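Local coordinates for TfuA domain-containing protein (Methanosarcina acetivorans, PDB 6XP8), which takes part in peptide backbone thioamidation, probably acting alongside a YcaO enzyme, at residues G8-H13 with I46-F51; G74-G79 with Q201-V206; E111-T116 with T159-R164; S125-N130 with D197-D202. All blocks are in the same frame, centred on the assembly; numbering follows the deposited sequence.

Interaction 1. Residues G8-H13 with I46-F51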
loop_
_atom_site.group_PDB
_atom_site.type_symbol
_atom_site.label_atom_id
_atom_site.label_comp_id
_atom_site.label_asym_id
_atom_site.label_seq_id
_atom_site.Cartn_x
_atom_site.Cartn_y
_atom_site.Cartn_z
ATOM N N GLY A 8 -2.889 8.604 3.375
ATOM C CA GLY A 8 -3.170 9.616 2.362
ATOM C C GLY A 8 -3.114 9.058 0.958
ATOM O O GLY A 8 -3.860 9.514 0.085
ATOM N N ASN A 9 -2.226 8.080 0.745
ATOM C CA ASN A 9 -2.032 7.436 -0.560
ATOM C C ASN A 9 -2.979 6.248 -0.755
ATOM O O ASN A 9 -3.791 6.246 -1.676
ATOM C CB ASN A 9 -0.575 6.972 -0.751
ATOM C CG ASN A 9 0.454 8.073 -0.519
ATOM O OD1 ASN A 9 0.178 9.276 -0.657
ATOM N ND2 ASN A 9 1.662 7.659 -0.184
ATOM N N SER A 10 -2.881 5.251 0.124
ATOM C CA SER A 10 -3.656 4.004 0.000
ATOM C C SER A 10 -5.137 4.227 0.311
ATOM O O SER A 10 -6.014 3.536 -0.225
ATOM C CB SER A 10 -3.071 2.931 0.918
ATOM O OG SER A 10 -1.730 2.652 0.555
ATOM N N ILE A 11 -5.387 5.187 1.195
ATOM C CA ILE A 11 -6.719 5.707 1.486
ATOM C C ILE A 11 -6.539 7.182 1.847
ATOM O O ILE A 11 -5.570 7.554 2.518
ATOM C CB ILE A 11 -7.449 4.892 2.597
ATOM C CG1 ILE A 11 -8.934 5.292 2.684
ATOM C CG2 ILE A 11 -6.733 4.997 3.946
ATOM C CD1 ILE A 11 -9.829 4.289 3.387
ATOM N N SER A 12 -7.459 8.021 1.384
ATOM C CA SER A 12 -7.413 9.444 1.696
ATOM C C SER A 12 -7.768 9.691 3.160
ATOM O O SER A 12 -8.424 8.856 3.801
ATOM C CB SER A 12 -8.348 10.229 0.771
ATOM O OG SER A 12 -9.705 9.921 1.040
ATOM N N HIS A 13 -7.319 10.830 3.686
ATOM C CA HIS A 13 -7.680 11.262 5.041
ATOM C C HIS A 13 -9.200 11.385 5.156
ATOM O O HIS A 13 -9.776 10.983 6.156
ATOM C CB HIS A 13 -7.006 12.592 5.385
ATOM C CG HIS A 13 -5.529 12.489 5.624
ATOM N ND1 HIS A 13 -4.817 13.475 6.274
ATOM C CD2 HIS A 13 -4.633 11.521 5.314
ATOM C CE1 HIS A 13 -3.546 13.125 6.345
ATOM N NE2 HIS A 13 -3.407 11.941 5.773
ATOM N N ILE A 46 0.904 2.765 10.841
ATOM C CA ILE A 46 1.706 3.115 9.668
ATOM C C ILE A 46 1.059 2.435 8.470
ATOM O O ILE A 46 1.035 1.207 8.393
ATOM C CB ILE A 46 3.197 2.703 9.798
ATOM C CG1 ILE A 46 3.847 3.341 11.045
ATOM C CG2 ILE A 46 3.953 3.085 8.527
ATOM C CD1 ILE A 46 5.225 2.795 11.383
ATOM N N ILE A 47 0.506 3.239 7.562
ATOM C CA ILE A 47 -0.004 2.734 6.284
ATOM C C ILE A 47 1.000 3.141 5.199
ATOM O O ILE A 47 1.741 2.299 4.682
ATOM C CB ILE A 47 -1.456 3.203 5.980
ATOM C CG1 ILE A 47 -2.414 2.721 7.092
ATOM C CG2 ILE A 47 -1.909 2.706 4.604
ATOM C CD1 ILE A 47 -3.845 3.232 7.020
ATOM N N ASP A 48 1.050 4.441 4.914
ATOM C CA ASP A 48 1.891 4.992 3.856
ATOM C C ASP A 48 3.112 5.691 4.423
ATOM O O ASP A 48 3.077 6.231 5.534
ATOM C CB ASP A 48 1.076 5.948 2.978
ATOM C CG ASP A 48 -0.130 5.271 2.350
ATOM O OD1 ASP A 48 0.039 4.169 1.792
ATOM O OD2 ASP A 48 -1.244 5.840 2.419
ATOM N N GLY A 49 4.189 5.657 3.645
ATOM C CA GLY A 49 5.433 6.315 3.999
ATOM C C GLY A 49 6.313 6.507 2.788
ATOM O O GLY A 49 6.196 5.774 1.791
ATOM N N ILE A 50 7.194 7.500 2.872
ATOM C CA ILE A 50 8.169 7.763 1.811
ATOM C C ILE A 50 9.180 6.612 1.776
ATOM O O ILE A 50 9.636 6.154 2.830
ATOM C CB ILE A 50 8.831 9.159 1.989
ATOM C CG1 ILE A 50 7.909 10.265 1.460
ATOM C CG2 ILE A 50 10.143 9.272 1.223
ATOM C CD1 ILE A 50 6.764 10.644 2.369
ATOM N N PHE A 51 9.513 6.144 0.572
ATOM C CA PHE A 51 10.414 4.991 0.394
ATOM C C PHE A 51 11.889 5.339 0.208
ATOM O O PHE A 51 12.753 4.494 0.450
ATOM C CB PHE A 51 9.925 4.076 -0.741
ATOM C CG PHE A 51 8.627 3.382 -0.436
ATOM C CD1 PHE A 51 8.560 2.412 0.573
ATOM C CD2 PHE A 51 7.467 3.696 -1.149
ATOM C CE1 PHE A 51 7.355 1.776 0.870
ATOM C CE2 PHE A 51 6.260 3.058 -0.861
ATOM C CZ PHE A 51 6.207 2.104 0.149
#
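Two loops at the C-terminal edge of the parallel sheet meet here: loop 8-13 follows strand 3-6, and the loop holding 46-51 follows the adjacent strand 43-46. The contact is built round the carboxylate of Asp48, whose CG stands anti to the carbonyl carbon (chi1 -58°) and is thereby directed at the backbone of the facing loop. One oxygen collects two N-H groups: Ser10 N reaches Asp48 OD2 at 2.9 Å in a nearly straight bond (170°), while Asn9 N meets the same OD2 at 3.0 Å along a more bent path (134°). Both donors approach from above the carboxylate plane. The other oxygen, Asp48 OD1, accepts from Ser10 OG at 2.6 Å on its syn lone pair, the side facing OD2. In a parallel alpha/beta fold of this kind, neighbouring strands deliver the loops at their C-terminal ends to the same edge, and here a buried acid from one loop is satisfied by backbone N-H groups and a hydroxyl of the other. Thr7 OG1, just before 8-13, adds a further bond to OD2, so several bonds fix the rotation of the carboxylate and would probably stabilise its charged form. Apolar contact is slight: Ile47 CG2 lies 3.9 Å from Ser10 CB. Beyond it, Ile47 packs on Val206 and Ser10 on Lys199, both of helix 198-215, which covers this side of the two loops.

Interaction 2. Residues G74-G79 with Q201-V206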
loop_
_atom_site.group_PDB
_atom_site.type_symbol
_atom_site.label_atom_id
_atom_site.label_comp_id
_atom_site.label_asym_id
_atom_site.label_seq_id
_atom_site.Cartn_x
_atom_site.Cartn_y
_atom_site.Cartn_z
ATOM N N GLY A 74 1.107 -1.972 11.220
ATOM C CA GLY A 74 1.435 -1.668 9.832
ATOM C C GLY A 74 0.716 -2.546 8.835
ATOM O O GLY A 74 0.447 -3.715 9.105
ATOM N N GLY A 75 0.400 -1.964 7.679
ATOM C CA GLY A 75 -0.123 -2.704 6.538
ATOM C C GLY A 75 -0.200 -1.858 5.282
ATOM O O GLY A 75 0.114 -0.652 5.301
ATOM N N ALA A 76 -0.629 -2.507 4.197
ATOM C CA ALA A 76 -0.895 -1.903 2.868
ATOM C C ALA A 76 0.340 -1.501 2.052
ATOM O O ALA A 76 0.501 -1.937 0.906
ATOM C CB ALA A 76 -1.896 -0.748 2.956
ATOM N N SER A 77 1.198 -0.674 2.644
ATOM C CA SER A 77 2.284 -0.041 1.907
ATOM C C SER A 77 3.580 -0.083 2.719
ATOM O O SER A 77 4.076 -1.176 3.000
ATOM C CB SER A 77 1.877 1.386 1.528
ATOM O OG SER A 77 2.654 1.871 0.447
ATOM N N MET A 78 4.127 1.080 3.095
ATOM C CA MET A 78 5.301 1.115 3.983
ATOM C C MET A 78 5.052 0.343 5.285
ATOM O O MET A 78 5.957 -0.319 5.804
ATOM C CB MET A 78 5.780 2.554 4.259
ATOM C CG MET A 78 6.956 2.664 5.234
ATOM S SD MET A 78 8.437 1.746 4.739
ATOM C CE MET A 78 9.389 3.017 3.912
ATOM N N GLY A 79 3.822 0.402 5.794
ATOM C CA GLY A 79 3.464 -0.342 7.002
ATOM C C GLY A 79 3.559 -1.849 6.826
ATOM O O GLY A 79 3.939 -2.565 7.754
ATOM N N GLN A 201 -7.987 -1.884 0.657
ATOM C CA GLN A 201 -8.622 -2.876 1.527
ATOM C C GLN A 201 -7.742 -3.179 2.725
ATOM O O GLN A 201 -8.237 -3.288 3.844
ATOM C CB GLN A 201 -8.998 -4.148 0.762
ATOM C CG GLN A 201 -10.146 -3.898 -0.217
ATOM C CD GLN A 201 -10.499 -5.104 -1.061
ATOM O OE1 GLN A 201 -9.617 -5.788 -1.594
ATOM N NE2 GLN A 201 -11.797 -5.364 -1.207
ATOM N N ASP A 202 -6.435 -3.272 2.485
ATOM C CA ASP A 202 -5.487 -3.462 3.577
ATOM C C ASP A 202 -5.437 -2.254 4.499
ATOM O O ASP A 202 -5.332 -2.425 5.718
ATOM C CB ASP A 202 -4.091 -3.749 3.041
ATOM C CG ASP A 202 -3.891 -5.191 2.651
ATOM O OD1 ASP A 202 -4.865 -5.987 2.601
ATOM O OD2 ASP A 202 -2.722 -5.524 2.387
ATOM N N ALA A 203 -5.493 -1.052 3.916
ATOM C CA ALA A 203 -5.524 0.206 4.684
ATOM C C ALA A 203 -6.704 0.244 5.656
ATOM O O ALA A 203 -6.541 0.604 6.821
ATOM C CB ALA A 203 -5.551 1.416 3.757
ATOM N N VAL A 204 -7.883 -0.142 5.172
ATOM C CA VAL A 204 -9.077 -0.261 6.014
ATOM C C VAL A 204 -8.861 -1.253 7.170
ATOM O O VAL A 204 -9.233 -0.966 8.309
ATOM C CB VAL A 204 -10.340 -0.551 5.171
ATOM C CG1 VAL A 204 -11.546 -0.865 6.049
ATOM C CG2 VAL A 204 -10.651 0.661 4.305
ATOM N N LEU A 205 -8.219 -2.386 6.878
ATOM C CA LEU A 205 -7.853 -3.352 7.918
ATOM C C LEU A 205 -6.932 -2.768 8.995
ATOM O O LEU A 205 -7.098 -3.090 10.171
ATOM C CB LEU A 205 -7.259 -4.634 7.317
ATOM C CG LEU A 205 -8.178 -5.603 6.563
ATOM C CD1 LEU A 205 -7.351 -6.758 6.019
ATOM C CD2 LEU A 205 -9.320 -6.111 7.432
ATOM N N VAL A 206 -5.996 -1.899 8.600
ATOM C CA VAL A 206 -5.125 -1.200 9.565
ATOM C C VAL A 206 -5.972 -0.317 10.487
ATOM O O VAL A 206 -5.813 -0.360 11.711
ATOM C CB VAL A 206 -4.002 -0.381 8.880
ATOM C CG1 VAL A 206 -3.182 0.387 9.908
ATOM C CG2 VAL A 206 -3.095 -1.293 8.069
HETATM O O HOH W 1 -0.955 -5.391 4.327
#
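Val206 has CG1 anti to its backbone N (chi1 177°), which leaves CG2 anti to the carbonyl carbon and directed at the loop that follows strand 71-74. Asp202, one turn earlier on the same helix, has CG anti to its carbonyl carbon, so that CB faces the loop while the carboxylate runs past it. On the loop, Ala76 takes up a positive phi with a negative psi (73°/-55°). Together with the bond from Ser77 N to Gly75 O at 2.9 Å, these angles define a classic gamma turn with Ala76 at its apex. The turn sets Ala76 CB against the helix, 3.7 Å from Asp202 CB and 4.3 Å from Ala203 CB. Val206 CG2 comes to 3.6 Å from Gly75 N, against bare backbone; a CB on Gly75 would lie only 2.8 Å from Val206 CG2, a clash, so the close approach depends on the glycine. No direct hydrogen bond joins the two segments. A water bridges them instead, accepting from Ala76 N at 2.9 Å and donating to Asp202 OD2 at 2.6 Å. The main partners of this buried carboxylate are Lys96 N and Val97 N, at the start of helix 96-102, where its charge would suit the positive end of the helix dipole. The arrangement is that of a strand-turn-helix unit in a parallel alpha/beta fold: strand 71-74 passes through a glycine-rich turn into helix 78-86, and the C-terminal helix 198-215 packs across that turn.

Interaction 3. Residues E111-T116 with T159-R164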
loop_
_atom_site.group_PDB
_atom_site.type_symbol
_atom_site.label_atom_id
_atom_site.label_comp_id
_atom_site.label_asym_id
_atom_site.label_seq_id
_atom_site.Cartn_x
_atom_site.Cartn_y
_atom_site.Cartn_z
ATOM N N GLU A 111 7.052 -3.211 -5.022
ATOM C CA GLU A 111 5.712 -3.806 -5.047
ATOM C C GLU A 111 4.601 -2.823 -4.674
ATOM O O GLU A 111 3.459 -2.966 -5.127
ATOM C CB GLU A 111 5.651 -5.041 -4.135
ATOM C CG GLU A 111 6.467 -6.228 -4.644
ATOM C CD GLU A 111 5.913 -6.855 -5.916
ATOM O OE1 GLU A 111 4.673 -6.819 -6.135
ATOM O OE2 GLU A 111 6.724 -7.410 -6.697
ATOM N N VAL A 112 4.950 -1.825 -3.862
ATOM C CA VAL A 112 3.961 -0.889 -3.305
ATOM C C VAL A 112 4.175 0.589 -3.665
ATOM O O VAL A 112 3.267 1.399 -3.472
ATOM C CB VAL A 112 3.821 -1.043 -1.770
ATOM C CG1 VAL A 112 3.054 -2.311 -1.425
ATOM C CG2 VAL A 112 5.179 -1.035 -1.074
ATOM N N ALA A 113 5.358 0.941 -4.175
ATOM C CA ALA A 113 5.677 2.339 -4.515
ATOM C C ALA A 113 4.676 2.946 -5.511
ATOM O O ALA A 113 4.297 2.296 -6.494
ATOM C CB ALA A 113 7.090 2.445 -5.068
ATOM N N VAL A 114 4.238 4.172 -5.219
ATOM C CA VAL A 114 3.365 4.964 -6.108
ATOM C C VAL A 114 3.828 6.413 -6.200
ATOM O O VAL A 114 4.289 6.997 -5.210
ATOM C CB VAL A 114 1.860 4.956 -5.695
ATOM C CG1 VAL A 114 1.199 3.652 -6.081
ATOM C CG2 VAL A 114 1.659 5.238 -4.209
ATOM N N SER A 115 3.711 6.988 -7.394
ATOM C CA SER A 115 3.865 8.430 -7.538
ATOM C C SER A 115 2.587 9.096 -7.021
ATOM O O SER A 115 1.487 8.546 -7.152
ATOM C CB SER A 115 4.162 8.824 -8.985
ATOM O OG SER A 115 3.024 8.641 -9.799
ATOM N N THR A 116 2.740 10.258 -6.398
ATOM C CA THR A 116 1.611 10.928 -5.754
ATOM C C THR A 116 1.618 12.419 -6.047
ATOM O O THR A 116 2.663 12.988 -6.387
ATOM C CB THR A 116 1.608 10.734 -4.214
ATOM O OG1 THR A 116 2.822 11.255 -3.657
ATOM C CG2 THR A 116 1.449 9.259 -3.825
ATOM N N THR A 159 8.294 -1.637 -15.625
ATOM C CA THR A 159 7.899 -0.248 -15.840
ATOM C C THR A 159 8.283 0.578 -14.617
ATOM O O THR A 159 7.961 0.204 -13.483
ATOM C CB THR A 159 6.383 -0.146 -16.126
ATOM O OG1 THR A 159 6.080 -0.907 -17.299
ATOM C CG2 THR A 159 5.932 1.305 -16.351
ATOM N N TYR A 160 8.986 1.688 -14.865
ATOM C CA TYR A 160 9.305 2.697 -13.846
ATOM C C TYR A 160 8.006 3.151 -13.164
ATOM O O TYR A 160 7.061 3.548 -13.845
ATOM C CB TYR A 160 10.051 3.868 -14.508
ATOM C CG TYR A 160 10.355 5.047 -13.613
ATOM C CD1 TYR A 160 11.018 4.877 -12.385
ATOM C CD2 TYR A 160 10.021 6.343 -14.012
ATOM C CE1 TYR A 160 11.305 5.971 -11.571
ATOM C CE2 TYR A 160 10.311 7.440 -13.210
ATOM C CZ TYR A 160 10.949 7.250 -11.993
ATOM O OH TYR A 160 11.211 8.343 -11.201
ATOM N N TYR A 161 7.945 3.044 -11.832
ATOM C CA TYR A 161 6.644 3.108 -11.124
ATOM C C TYR A 161 5.774 4.353 -11.391
ATOM O O TYR A 161 4.563 4.206 -11.497
ATOM C CB TYR A 161 6.752 2.758 -9.618
ATOM C CG TYR A 161 7.361 3.841 -8.758
ATOM C CD1 TYR A 161 6.565 4.860 -8.216
ATOM C CD2 TYR A 161 8.733 3.852 -8.486
ATOM C CE1 TYR A 161 7.122 5.874 -7.448
ATOM C CE2 TYR A 161 9.297 4.857 -7.707
ATOM C CZ TYR A 161 8.488 5.860 -7.190
ATOM O OH TYR A 161 9.046 6.854 -6.421
ATOM N N PRO A 162 6.370 5.570 -11.528
ATOM C CA PRO A 162 5.507 6.712 -11.869
ATOM C C PRO A 162 4.777 6.591 -13.209
ATOM O O PRO A 162 3.796 7.300 -13.422
ATOM C CB PRO A 162 6.488 7.892 -11.898
ATOM C CG PRO A 162 7.530 7.496 -10.914
ATOM C CD PRO A 162 7.738 6.040 -11.231
ATOM N N ASP A 163 5.241 5.686 -14.074
ATOM C CA ASP A 163 4.604 5.403 -15.368
ATOM C C ASP A 163 3.653 4.193 -15.350
ATOM O O ASP A 163 3.049 3.863 -16.382
ATOM C CB ASP A 163 5.672 5.193 -16.457
ATOM C CG ASP A 163 6.538 6.424 -16.699
ATOM O OD1 ASP A 163 6.156 7.550 -16.301
ATOM O OD2 ASP A 163 7.617 6.255 -17.301
ATOM N N ARG A 164 3.533 3.526 -14.198
ATOM C CA ARG A 164 2.606 2.400 -14.031
ATOM C C ARG A 164 1.168 2.903 -13.963
ATOM O O ARG A 164 0.788 3.594 -13.019
ATOM C CB ARG A 164 2.935 1.584 -12.773
ATOM C CG ARG A 164 4.059 0.584 -12.951
ATOM C CD ARG A 164 4.400 -0.113 -11.638
ATOM N NE ARG A 164 5.608 -0.916 -11.802
ATOM C CZ ARG A 164 6.449 -1.261 -10.830
ATOM N NH1 ARG A 164 6.252 -0.877 -9.572
ATOM N NH2 ARG A 164 7.512 -1.990 -11.131
HETATM O O HOH W 2 4.502 -0.342 -7.403
HETATM O O HOH W 3 3.248 9.644 -12.285
#
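The ring of Tyr161 stands between two aliphatic groups that approach from opposite faces. Ala113 CB lies over its centre, 3.9 Å from the ring centroid and 7° off the normal, a CH-pi contact with almost ideal alignment. On the other face Pro162 CD sits 3.3 Å above the plane of the Tyr161 ring, displaced toward the rim, and the same methylene also covers the centre of the Tyr160 ring. The edge is used as well: Tyr161 CE1 touches Ser115 N at 3.6 Å, that nitrogen lying in the ring plane. This orientation follows from the crowded first torsion of Tyr161 (chi1 75°), with CG between the backbone N and the carbonyl carbon, and from chi2 of 87°. An alanine in place of Tyr161 would remove the ring, and with it the cover over Ala113 CB and the edge contact at Ser115 N, and would probably loosen the fit between the two loops. Residues 161-163 form a short 3-10 turn in the link between helices 146-157 and 166-175, and this turn is laid against the long loop that leads from helix 96-102 to helix 128-140. Beside the ring, Ser115 CB packs on Pro162 CB at 3.8 Å. Two waters bridge the segments. One joins Ser115 OG, at 2.7 Å, to the carbonyl of Pro162. The second donates to Ala113 O at 2.8 Å and accepts a weak bond from Arg164 NH1, while Arg164 NH2 forms a salt bridge with Asp110.

Interaction 4. Residues S125-N130 with D197-D202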
loop_
_atom_site.group_PDB
_atom_site.type_symbol
_atom_site.label_atom_id
_atom_site.label_comp_id
_atom_site.label_asym_id
_atom_site.label_seq_id
_atom_site.Cartn_x
_atom_site.Cartn_y
_atom_site.Cartn_z
ATOM N N SER A 125 0.054 7.147 -10.011
ATOM C CA SER A 125 0.297 5.823 -10.573
ATOM C C SER A 125 -0.407 4.705 -9.792
ATOM O O SER A 125 -1.036 4.951 -8.758
ATOM C CB SER A 125 1.803 5.568 -10.681
ATOM O OG SER A 125 2.391 5.400 -9.404
ATOM N N VAL A 126 -0.290 3.485 -10.312
ATOM C CA VAL A 126 -0.916 2.291 -9.747
ATOM C C VAL A 126 0.170 1.397 -9.127
ATOM O O VAL A 126 1.172 1.103 -9.791
ATOM C CB VAL A 126 -1.700 1.498 -10.825
ATOM C CG1 VAL A 126 -2.387 0.283 -10.221
ATOM C CG2 VAL A 126 -2.728 2.387 -11.506
ATOM N N PRO A 127 -0.028 0.957 -7.862
ATOM C CA PRO A 127 0.952 0.061 -7.247
ATOM C C PRO A 127 0.936 -1.311 -7.904
ATOM O O PRO A 127 -0.127 -1.788 -8.326
ATOM C CB PRO A 127 0.479 -0.035 -5.797
ATOM C CG PRO A 127 -0.990 0.196 -5.872
ATOM C CD PRO A 127 -1.210 1.156 -6.997
ATOM N N LEU A 128 2.113 -1.920 -7.999
ATOM C CA LEU A 128 2.266 -3.246 -8.580
ATOM C C LEU A 128 1.373 -4.308 -7.931
ATOM O O LEU A 128 0.830 -5.149 -8.642
ATOM C CB LEU A 128 3.738 -3.680 -8.567
ATOM C CG LEU A 128 4.169 -4.956 -9.305
ATOM C CD1 LEU A 128 3.721 -4.968 -10.764
ATOM C CD2 LEU A 128 5.680 -5.078 -9.215
ATOM N N VAL A 129 1.211 -4.263 -6.600
ATOM C CA VAL A 129 0.294 -5.192 -5.906
ATOM C C VAL A 129 -1.153 -5.143 -6.419
ATOM O O VAL A 129 -1.773 -6.194 -6.578
ATOM C CB VAL A 129 0.334 -5.099 -4.353
ATOM C CG1 VAL A 129 1.657 -5.642 -3.820
ATOM C CG2 VAL A 129 0.066 -3.686 -3.857
ATOM N N ASN A 130 -1.660 -3.931 -6.680
ATOM C CA ASN A 130 -2.987 -3.727 -7.291
ATOM C C ASN A 130 -3.031 -4.286 -8.718
ATOM O O ASN A 130 -4.034 -4.883 -9.111
ATOM C CB ASN A 130 -3.386 -2.240 -7.307
ATOM C CG ASN A 130 -3.898 -1.725 -5.959
ATOM O OD1 ASN A 130 -3.705 -2.340 -4.909
ATOM N ND2 ASN A 130 -4.517 -0.550 -5.989
ATOM N N ASP A 197 -8.389 -3.178 -5.469
ATOM C CA ASP A 197 -7.593 -2.180 -4.767
ATOM C C ASP A 197 -7.167 -2.763 -3.422
ATOM O O ASP A 197 -7.741 -2.458 -2.360
ATOM C CB ASP A 197 -8.393 -0.874 -4.616
ATOM C CG ASP A 197 -7.529 0.322 -4.200
ATOM O OD1 ASP A 197 -6.384 0.139 -3.714
ATOM O OD2 ASP A 197 -8.018 1.466 -4.339
ATOM N N ILE A 198 -6.154 -3.620 -3.488
ATOM C CA ILE A 198 -5.681 -4.341 -2.309
ATOM C C ILE A 198 -5.048 -3.404 -1.281
ATOM O O ILE A 198 -5.169 -3.642 -0.080
ATOM C CB ILE A 198 -4.781 -5.558 -2.667
ATOM C CG1 ILE A 198 -4.582 -6.487 -1.454
ATOM C CG2 ILE A 198 -3.436 -5.143 -3.260
ATOM C CD1 ILE A 198 -5.852 -7.159 -0.967
ATOM N N LYS A 199 -4.402 -2.338 -1.753
ATOM C CA LYS A 199 -3.842 -1.325 -0.850
ATOM C C LYS A 199 -4.927 -0.652 -0.016
ATOM O O LYS A 199 -4.755 -0.492 1.193
ATOM C CB LYS A 199 -3.020 -0.290 -1.611
ATOM C CG LYS A 199 -1.707 -0.836 -2.146
ATOM C CD LYS A 199 -0.775 0.310 -2.506
ATOM C CE LYS A 199 0.250 0.581 -1.426
ATOM N NZ LYS A 199 1.120 1.731 -1.809
ATOM N N ARG A 200 -6.046 -0.295 -0.652
ATOM C CA ARG A 200 -7.168 0.331 0.055
ATOM C C ARG A 200 -7.809 -0.626 1.060
ATOM O O ARG A 200 -8.129 -0.232 2.182
ATOM C CB ARG A 200 -8.224 0.819 -0.940
ATOM C CG ARG A 200 -9.376 1.567 -0.299
ATOM C CD ARG A 200 -10.441 1.940 -1.320
ATOM N NE ARG A 200 -11.450 2.811 -0.713
ATOM C CZ ARG A 200 -11.337 4.132 -0.598
ATOM N NH1 ARG A 200 -10.260 4.763 -1.061
ATOM N NH2 ARG A 200 -12.309 4.828 -0.019
ATOM N N GLN A 201 -7.987 -1.884 0.657
ATOM C CA GLN A 201 -8.622 -2.876 1.527
ATOM C C GLN A 201 -7.742 -3.179 2.725
ATOM O O GLN A 201 -8.237 -3.288 3.844
ATOM C CB GLN A 201 -8.998 -4.148 0.762
ATOM C CG GLN A 201 -10.146 -3.898 -0.217
ATOM C CD GLN A 201 -10.499 -5.104 -1.061
ATOM O OE1 GLN A 201 -9.617 -5.788 -1.594
ATOM N NE2 GLN A 201 -11.797 -5.364 -1.207
ATOM N N ASP A 202 -6.435 -3.272 2.485
ATOM C CA ASP A 202 -5.487 -3.462 3.577
ATOM C C ASP A 202 -5.437 -2.254 4.499
ATOM O O ASP A 202 -5.332 -2.425 5.718
ATOM C CB ASP A 202 -4.091 -3.749 3.041
ATOM C CG ASP A 202 -3.891 -5.191 2.651
ATOM O OD1 ASP A 202 -4.865 -5.987 2.601
ATOM O OD2 ASP A 202 -2.722 -5.524 2.387
#
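Asn130 carries the polar part of the contact with both ends of its amide. OD1 accepts from Lys199 N at 3.2 Å, in the carbonyl plane and on a lone pair, with a nearly straight N-H (167°). ND2 donates to Asp197 OD1 at 3.0 Å; the nitrogen meets OD1 from above the carboxylate plane, and the amide and carboxylate planes stand 76° apart. Next to this pair, Val129 CG2 fits against Ile198 CG2 at 3.8 Å, the two side chains crossing at about a right angle. Pro127 CG presses on Lys199 CD at 3.4 Å, a tight approach that accompanies a bend in the lysine chain at chi3 (99°). Outward, Asp197 is itself positioned by accepting from Arg200 N into OD1 at 3.1 Å, and Asn130 ND2 has a second acceptor in Glu195 OE2. An alanine in place of Asn130 would lose the hydrogen bonds to Lys199 N and Asp197 OD1, and the one to Glu195, and would probably leave the start of helix 198-215 less firmly held against helix 128-140. The bent lysine carries NZ to Val112 O and Ser77 OG, tying the helix start to two loops. The first turns of helices 128-140 and 198-215 thus meet, Asp197 serving as the side-chain N-cap of the second, while Asn130 of the first takes up a further N-H at that helix start.

In the fold
The centres of interactions 1, 2 and 4 lie 9 to 11 Å apart, and interaction 3 is about 11 Å from interaction 4 but about 17 Å from interaction 2. Helix 198-215 is common to interactions 2 and 4, which share Gln201 and Asp202. Along the chain, interaction 1 closes before the others open; interaction 3 is nested within the span closed by interaction 2, and interactions 3 and 4 alternate. A hydrogen bond from Ser115 N to Ser125 OG joins these last two. Interactions 1 and 2 join loops of the parallel sheet to each other and to the last helix, whereas 3 and 4 involve the helical region that follows. The C-terminal helix therefore connects the sheet-side loops to the helical region.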